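Local coordinates for protein ribonucleoside-diphosphate reductase subunit beta (Clostridium botulinum, PDB 6ZJK) that forms the di-iron R2 subunit of a ribonucleotide reductase, the enzyme that reduces ribonucleoside diphosphates to deoxyribonucleotides, at residues His241-Leu244 and Phe245-Ile248; Ser128-Asn131 and Ile132-Phe135. One frame throughout, in Å; residues are numbered along the deposited sequence.

Contact 1 of 2, residues His241-Leu244 and Phe245-Ile248; sequences HLVL and FQNI. With FE (Fe (III) ion), chain G.
Two successive turns of helix 225-255 meet here in a local contact, Val-243 on Asn-247 and Leu-244 on Ile-248, within the helical bundle of the ribonucleotide reductase small chain that holds the di-iron site. Backbone i to i+4 bonds join the turns, and the carbonyl of Val-243 does double duty. It accepts the backbone N-H of Asn-247 and also that residue's side-chain amide, with ND2 of Asn-247 3.0 Å from O of Val-243. The two donors come from opposite faces of the carbonyl plane. The side-chain bond is almost straight, 176° at the hydrogen, and the oxygen lies practically in the plane of the amide, so the bond helps fix how that amide is turned. CG of Asn-247 stays close to its own backbone N (chi1 -83°), which lets the amide fold back over the preceding turn, alongside the CG1 methyl of Val-243.

On the buried side, CD1 of Leu-244 meets CD1 of Ile-248 at 4.1 Å. NE2 of Gln-246 is hydrogen-bonded to OH of Tyr-201 on helix 190-220. His-241 turns away from these contacts toward the metal: its NE2 is hydrogen-bonded to Gln-136, and its ND1 binds an iron ion at 2.4 Å, together with Glu-137, Glu-204, Glu-238 and a water 2.2 Å from the iron.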
ATOM      1  N   HIS A 241      -5.971  -8.646  -9.686  1.00 35.53           N
ATOM      2  CA  HIS A 241      -6.671  -7.380  -9.495  1.00 37.21           C
ATOM      3  C   HIS A 241      -8.056  -7.426 -10.125  1.00 42.53           C
ATOM      4  O   HIS A 241      -8.948  -6.799  -9.694  1.00 38.99           O
ATOM      5  CB  HIS A 241      -5.921  -6.181 -10.044  1.00 39.07           C
ATOM      6  CG  HIS A 241      -4.556  -5.966  -9.462  1.00 41.55           C
ATOM      7  ND1 HIS A 241      -3.799  -4.874  -9.768  1.00 39.96           N
ATOM      8  CD2 HIS A 241      -3.831  -6.689  -8.590  1.00 38.18           C
ATOM      9  CE1 HIS A 241      -2.656  -4.950  -9.131  1.00 42.05           C
ATOM     10  NE2 HIS A 241      -2.638  -6.056  -8.433  1.00 40.29           N
ATOM     11  N   LEU A 242      -8.168  -8.169 -11.191  1.00 39.12           N
ATOM     12  CA  LEU A 242      -9.394  -8.363 -11.899  1.00 40.56           C
ATOM     13  C   LEU A 242     -10.372  -9.125 -11.030  1.00 41.42           C
ATOM     14  O   LEU A 242     -11.409  -8.692 -10.807  1.00 41.92           O
ATOM     15  CB  LEU A 242      -9.086  -9.197 -13.100  1.00 39.66           C
ATOM     16  CG  LEU A 242      -9.612  -8.831 -14.429  1.00 51.23           C
ATOM     17  CD1 LEU A 242      -9.543  -7.361 -14.625  1.00 47.41           C
ATOM     18  CD2 LEU A 242      -8.818  -9.571 -15.468  1.00 46.60           C
ATOM     19  N   VAL A 243      -9.985 -10.269 -10.542  1.00 40.27           N
ATOM     20  CA  VAL A 243     -10.839 -11.038  -9.703  1.00 39.95           C
ATOM     21  C   VAL A 243     -11.224 -10.321  -8.438  1.00 42.69           C
ATOM     22  O   VAL A 243     -12.286 -10.478  -7.972  1.00 38.28           O
ATOM     23  CB  VAL A 243     -10.263 -12.358  -9.355  1.00 42.97           C
ATOM     24  CG1 VAL A 243     -11.280 -13.117  -8.578  1.00 46.66           C
ATOM     25  CG2 VAL A 243      -9.939 -13.114 -10.599  1.00 45.21           C
ATOM     26  N   LEU A 244     -10.343  -9.515  -7.896  1.00 39.94           N
ATOM     27  CA  LEU A 244     -10.686  -8.713  -6.721  1.00 33.58           C
ATOM     28  C   LEU A 244     -11.849  -7.776  -7.025  1.00 38.98           C
ATOM     29  O   LEU A 244     -12.862  -7.774  -6.312  1.00 35.65           O
ATOM     30  CB  LEU A 244      -9.464  -7.930  -6.224  1.00 35.49           C
ATOM     31  CG  LEU A 244      -9.603  -6.937  -5.054  1.00 34.24           C
ATOM     32  CD1 LEU A 244     -10.184  -7.626  -3.830  1.00 34.15           C
ATOM     33  CD2 LEU A 244      -8.268  -6.330  -4.700  1.00 37.28           C
ATOM     34  N   PHE A 245     -11.739  -7.016  -8.101  1.00 36.67           N
ATOM     35  CA  PHE A 245     -12.805  -6.105  -8.486  1.00 40.58           C
ATOM     36  C   PHE A 245     -14.093  -6.844  -8.915  1.00 40.95           C
ATOM     37  O   PHE A 245     -15.132  -6.404  -8.669  1.00 35.59           O
ATOM     38  CB  PHE A 245     -12.348  -5.026  -9.468  1.00 41.14           C
ATOM     39  CG  PHE A 245     -11.760  -3.817  -8.791  1.00 38.45           C
ATOM     40  CD1 PHE A 245     -10.547  -3.861  -8.250  1.00 37.79           C
ATOM     41  CD2 PHE A 245     -12.464  -2.675  -8.651  1.00 40.87           C
ATOM     42  CE1 PHE A 245     -10.033  -2.798  -7.605  1.00 37.58           C
ATOM     43  CE2 PHE A 245     -11.947  -1.601  -7.996  1.00 42.57           C
ATOM     44  CZ  PHE A 245     -10.732  -1.667  -7.480  1.00 39.10           C
ATOM     45  N   GLN A 246     -13.975  -7.984  -9.532  1.00 36.72           N
ATOM     46  CA  GLN A 246     -15.158  -8.794  -9.843  1.00 40.20           C
ATOM     47  C   GLN A 246     -15.955  -9.112  -8.572  1.00 41.29           C
ATOM     48  O   GLN A 246     -17.187  -8.982  -8.537  1.00 40.20           O
ATOM     49  CB  GLN A 246     -14.724 -10.080 -10.562  1.00 40.27           C
ATOM     50  CG  GLN A 246     -14.347  -9.875 -12.050  1.00 41.66           C
ATOM     51  CD  GLN A 246     -13.709 -11.106 -12.721  1.00 49.61           C
ATOM     52  OE1 GLN A 246     -13.565 -12.167 -12.096  1.00 41.59           O
ATOM     53  NE2 GLN A 246     -13.346 -10.966 -14.021  1.00 38.35           N
ATOM     54  N   ASN A 247     -15.258  -9.529  -7.516  1.00 38.90           N
ATOM     55  CA  ASN A 247     -15.917  -9.869  -6.259  1.00 41.00           C
ATOM     56  C   ASN A 247     -16.422  -8.643  -5.513  1.00 40.62           C
ATOM     57  O   ASN A 247     -17.507  -8.678  -4.919  1.00 43.40           O
ATOM     58  CB  ASN A 247     -14.964 -10.665  -5.389  1.00 39.76           C
ATOM     59  CG  ASN A 247     -14.975 -12.110  -5.752  1.00 41.24           C
ATOM     60  OD1 ASN A 247     -15.773 -12.860  -5.215  1.00 50.12           O
ATOM     61  ND2 ASN A 247     -14.096 -12.522  -6.636  1.00 45.59           N
ATOM     62  N   ILE A 248     -15.669  -7.544  -5.535  1.00 39.49           N
ATOM     63  CA  ILE A 248     -16.155  -6.328  -4.892  1.00 38.98           C
ATOM     64  C   ILE A 248     -17.469  -5.889  -5.529  1.00 39.05           C
ATOM     65  O   ILE A 248     -18.428  -5.547  -4.826  1.00 40.55           O
ATOM     66  CB  ILE A 248     -15.090  -5.209  -4.944  1.00 36.66           C
ATOM     67  CG1 ILE A 248     -13.893  -5.528  -4.032  1.00 34.77           C
ATOM     68  CG2 ILE A 248     -15.690  -3.896  -4.496  1.00 35.25           C
ATOM     69  CD1 ILE A 248     -12.754  -4.430  -4.081  1.00 36.54           C
TER
HETATM   70 FE    FE G 403      -3.624  -3.443 -11.677  1.00 43.13          FE
HETATM   71  O   HOH W   1      -1.850  -4.553 -12.211  0.70 38.53           O

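Contact 2 of 2, residues Ser128-Asn131 and Ile132-Phe135; sequences SLLN and IQTF
Leu-130 and Gln-133 run alongside each other in the same direction from helix 124-151, one of the helices of the R2 bundle around the di-iron site, and they make the main side-chain contact between these consecutive turns. The extended chain of Gln-133, with CG anti to the backbone N (chi1 -175°), brings its amide oxygen alongside the leucine, where OE1 of Gln-133 is 3.6 Å from CD2 of Leu-130. That oxygen is buried among carbon atoms and has no hydrogen-bonding partner in the model.

Thr-134 is oriented quite differently, back against the backbone of the preceding turn. A chi1 of -61° swings its hydroxyl that way, and OG1 of Thr-134 donates to O of Leu-130 at 3.0 Å. The backbone N of Thr-134 reaches the same oxygen at 2.9 Å from the opposite face of the carbonyl plane, so two bonds grip one acceptor. Ile-132 also leans back, laying CG1 3.3 Å from O of Ser-128.

The dimer interface takes in Ser-128, Asn-131, Ile-132, Thr-134 and Phe-135, whereas Leu-129 and Gln-133 pack on helix 225-255. Ser-128 OG and Asn-131 ND2 are both hydrogen-bonded to the carboxylate of Glu-138 of the second subunit; the serine hydroxyl is also bonded to O of Ala-124, and its two partners probably share its proton. The ring of Phe-135 leads away from the preceding turn and stacks with Phe-135 of that second subunit. Within this chain, N of Phe-135 stays tied to O of Asn-131 at 3.1 Å.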
ATOM      1  N   SER A 128      -7.456  -4.407   3.321  1.00 35.88           N
ATOM      2  CA  SER A 128      -6.134  -5.015   3.263  1.00 39.51           C
ATOM      3  C   SER A 128      -5.764  -5.381   1.835  1.00 36.97           C
ATOM      4  O   SER A 128      -4.645  -5.122   1.388  1.00 36.49           O
ATOM      5  CB  SER A 128      -6.069  -6.244   4.148  1.00 39.25           C
ATOM      6  OG  SER A 128      -6.202  -5.853   5.496  1.00 45.87           O
ATOM      7  N   LEU A 129      -6.662  -5.981   1.091  1.00 39.91           N
ATOM      8  CA  LEU A 129      -6.338  -6.397  -0.257  1.00 36.48           C
ATOM      9  C   LEU A 129      -6.108  -5.231  -1.184  1.00 36.96           C
ATOM     10  O   LEU A 129      -5.286  -5.277  -1.997  1.00 36.25           O
ATOM     11  CB  LEU A 129      -7.357  -7.374  -0.816  1.00 37.49           C
ATOM     12  CG  LEU A 129      -7.680  -8.704  -0.144  1.00 38.99           C
ATOM     13  CD1 LEU A 129      -8.925  -9.352  -0.672  1.00 35.05           C
ATOM     14  CD2 LEU A 129      -6.573  -9.683  -0.124  1.00 37.14           C
ATOM     15  N   LEU A 130      -6.875  -4.186  -1.045  1.00 38.27           N
ATOM     16  CA  LEU A 130      -6.644  -3.021  -1.893  1.00 35.68           C
ATOM     17  C   LEU A 130      -5.307  -2.355  -1.586  1.00 40.90           C
ATOM     18  O   LEU A 130      -4.675  -1.795  -2.498  1.00 40.24           O
ATOM     19  CB  LEU A 130      -7.785  -2.008  -1.746  1.00 39.10           C
ATOM     20  CG  LEU A 130      -9.168  -2.417  -2.281  1.00 38.52           C
ATOM     21  CD1 LEU A 130     -10.216  -1.467  -1.741  1.00 36.33           C
ATOM     22  CD2 LEU A 130      -9.196  -2.394  -3.801  1.00 35.23           C
ATOM     23  N   ASN A 131      -4.870  -2.385  -0.320  1.00 35.23           N
ATOM     24  CA  ASN A 131      -3.553  -1.852   0.037  1.00 37.83           C
ATOM     25  C   ASN A 131      -2.440  -2.695  -0.578  1.00 37.09           C
ATOM     26  O   ASN A 131      -1.419  -2.161  -1.019  1.00 36.40           O
ATOM     27  CB  ASN A 131      -3.372  -1.828   1.561  1.00 41.55           C
ATOM     28  CG  ASN A 131      -4.156  -0.730   2.244  1.00 43.21           C
ATOM     29  OD1 ASN A 131      -4.526   0.266   1.633  1.00 50.33           O
ATOM     30  ND2 ASN A 131      -4.373  -0.890   3.545  1.00 44.05           N
ATOM     31  N   ILE A 132      -2.620  -3.988  -0.647  1.00 36.52           N
ATOM     32  CA  ILE A 132      -1.638  -4.802  -1.282  1.00 36.11           C
ATOM     33  C   ILE A 132      -1.632  -4.475  -2.784  1.00 44.44           C
ATOM     34  O   ILE A 132      -0.630  -4.460  -3.406  1.00 40.21           O
ATOM     35  CB  ILE A 132      -1.929  -6.264  -1.102  1.00 36.32           C
ATOM     36  CG1 ILE A 132      -1.939  -6.646   0.371  1.00 42.61           C
ATOM     37  CG2 ILE A 132      -0.921  -7.106  -1.797  1.00 37.33           C
ATOM     38  CD1 ILE A 132      -2.290  -8.084   0.638  1.00 42.34           C
ATOM     39  N   GLN A 133      -2.800  -4.207  -3.335  1.00 36.22           N
ATOM     40  CA  GLN A 133      -2.911  -3.882  -4.721  1.00 38.12           C
ATOM     41  C   GLN A 133      -2.138  -2.620  -4.969  1.00 39.50           C
ATOM     42  O   GLN A 133      -1.394  -2.585  -5.861  1.00 39.07           O
ATOM     43  CB  GLN A 133      -4.353  -3.709  -5.165  1.00 35.39           C
ATOM     44  CG  GLN A 133      -4.555  -3.485  -6.634  1.00 33.84           C
ATOM     45  CD  GLN A 133      -5.992  -3.308  -7.070  1.00 45.18           C
ATOM     46  OE1 GLN A 133      -6.938  -3.544  -6.352  1.00 39.44           O
ATOM     47  NE2 GLN A 133      -6.144  -2.885  -8.290  1.00 45.10           N
ATOM     48  N   THR A 134      -2.354  -1.598  -4.165  1.00 36.93           N
ATOM     49  CA  THR A 134      -1.665  -0.320  -4.346  1.00 36.82           C
ATOM     50  C   THR A 134      -0.148  -0.494  -4.362  1.00 41.91           C
ATOM     51  O   THR A 134       0.554   0.116  -5.187  1.00 36.92           O
ATOM     52  CB  THR A 134      -2.065   0.650  -3.240  1.00 39.86           C
ATOM     53  OG1 THR A 134      -3.471   0.886  -3.302  1.00 37.57           O
ATOM     54  CG2 THR A 134      -1.339   1.964  -3.388  1.00 38.31           C
ATOM     55  N   PHE A 135       0.367  -1.314  -3.447  1.00 38.69           N
ATOM     56  CA  PHE A 135       1.788  -1.635  -3.395  1.00 35.40           C
ATOM     57  C   PHE A 135       2.262  -2.273  -4.700  1.00 37.13           C
ATOM     58  O   PHE A 135       3.324  -1.913  -5.221  1.00 38.06           O
ATOM     59  CB  PHE A 135       2.012  -2.552  -2.190  1.00 36.96           C
ATOM     60  CG  PHE A 135       3.237  -3.398  -2.260  1.00 40.77           C
ATOM     61  CD1 PHE A 135       4.477  -2.885  -1.891  1.00 44.15           C
ATOM     62  CD2 PHE A 135       3.151  -4.728  -2.635  1.00 42.14           C
ATOM     63  CE1 PHE A 135       5.611  -3.682  -1.913  1.00 41.44           C
ATOM     64  CE2 PHE A 135       4.282  -5.534  -2.672  1.00 46.01           C
ATOM     65  CZ  PHE A 135       5.515  -5.009  -2.310  1.00 47.45           C
TER

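The two contacts sit on different helices of one bundle, their centres about 12 Å apart, and Gln-133 of contact 2 bridges them by packing. Its amide nitrogen NE2 lies 3.4 Å from ND1 of His-241, the iron-binding atom of contact 1, and the Gln-133 side chain comes within about 4 Å of a bound iron without being a ligand. OE1 of Gln-133 is 3.4 Å from CE1 of Phe-245 and 3.5 Å from CD2 of Leu-244. Farther from the metal, CD1 of Leu-244 meets CD1 of Leu-129 at 3.8 Å. Contact 2 touches both helix 225-255 and the second subunit, whereas no other chain touches contact 1; both helices supply iron ligands.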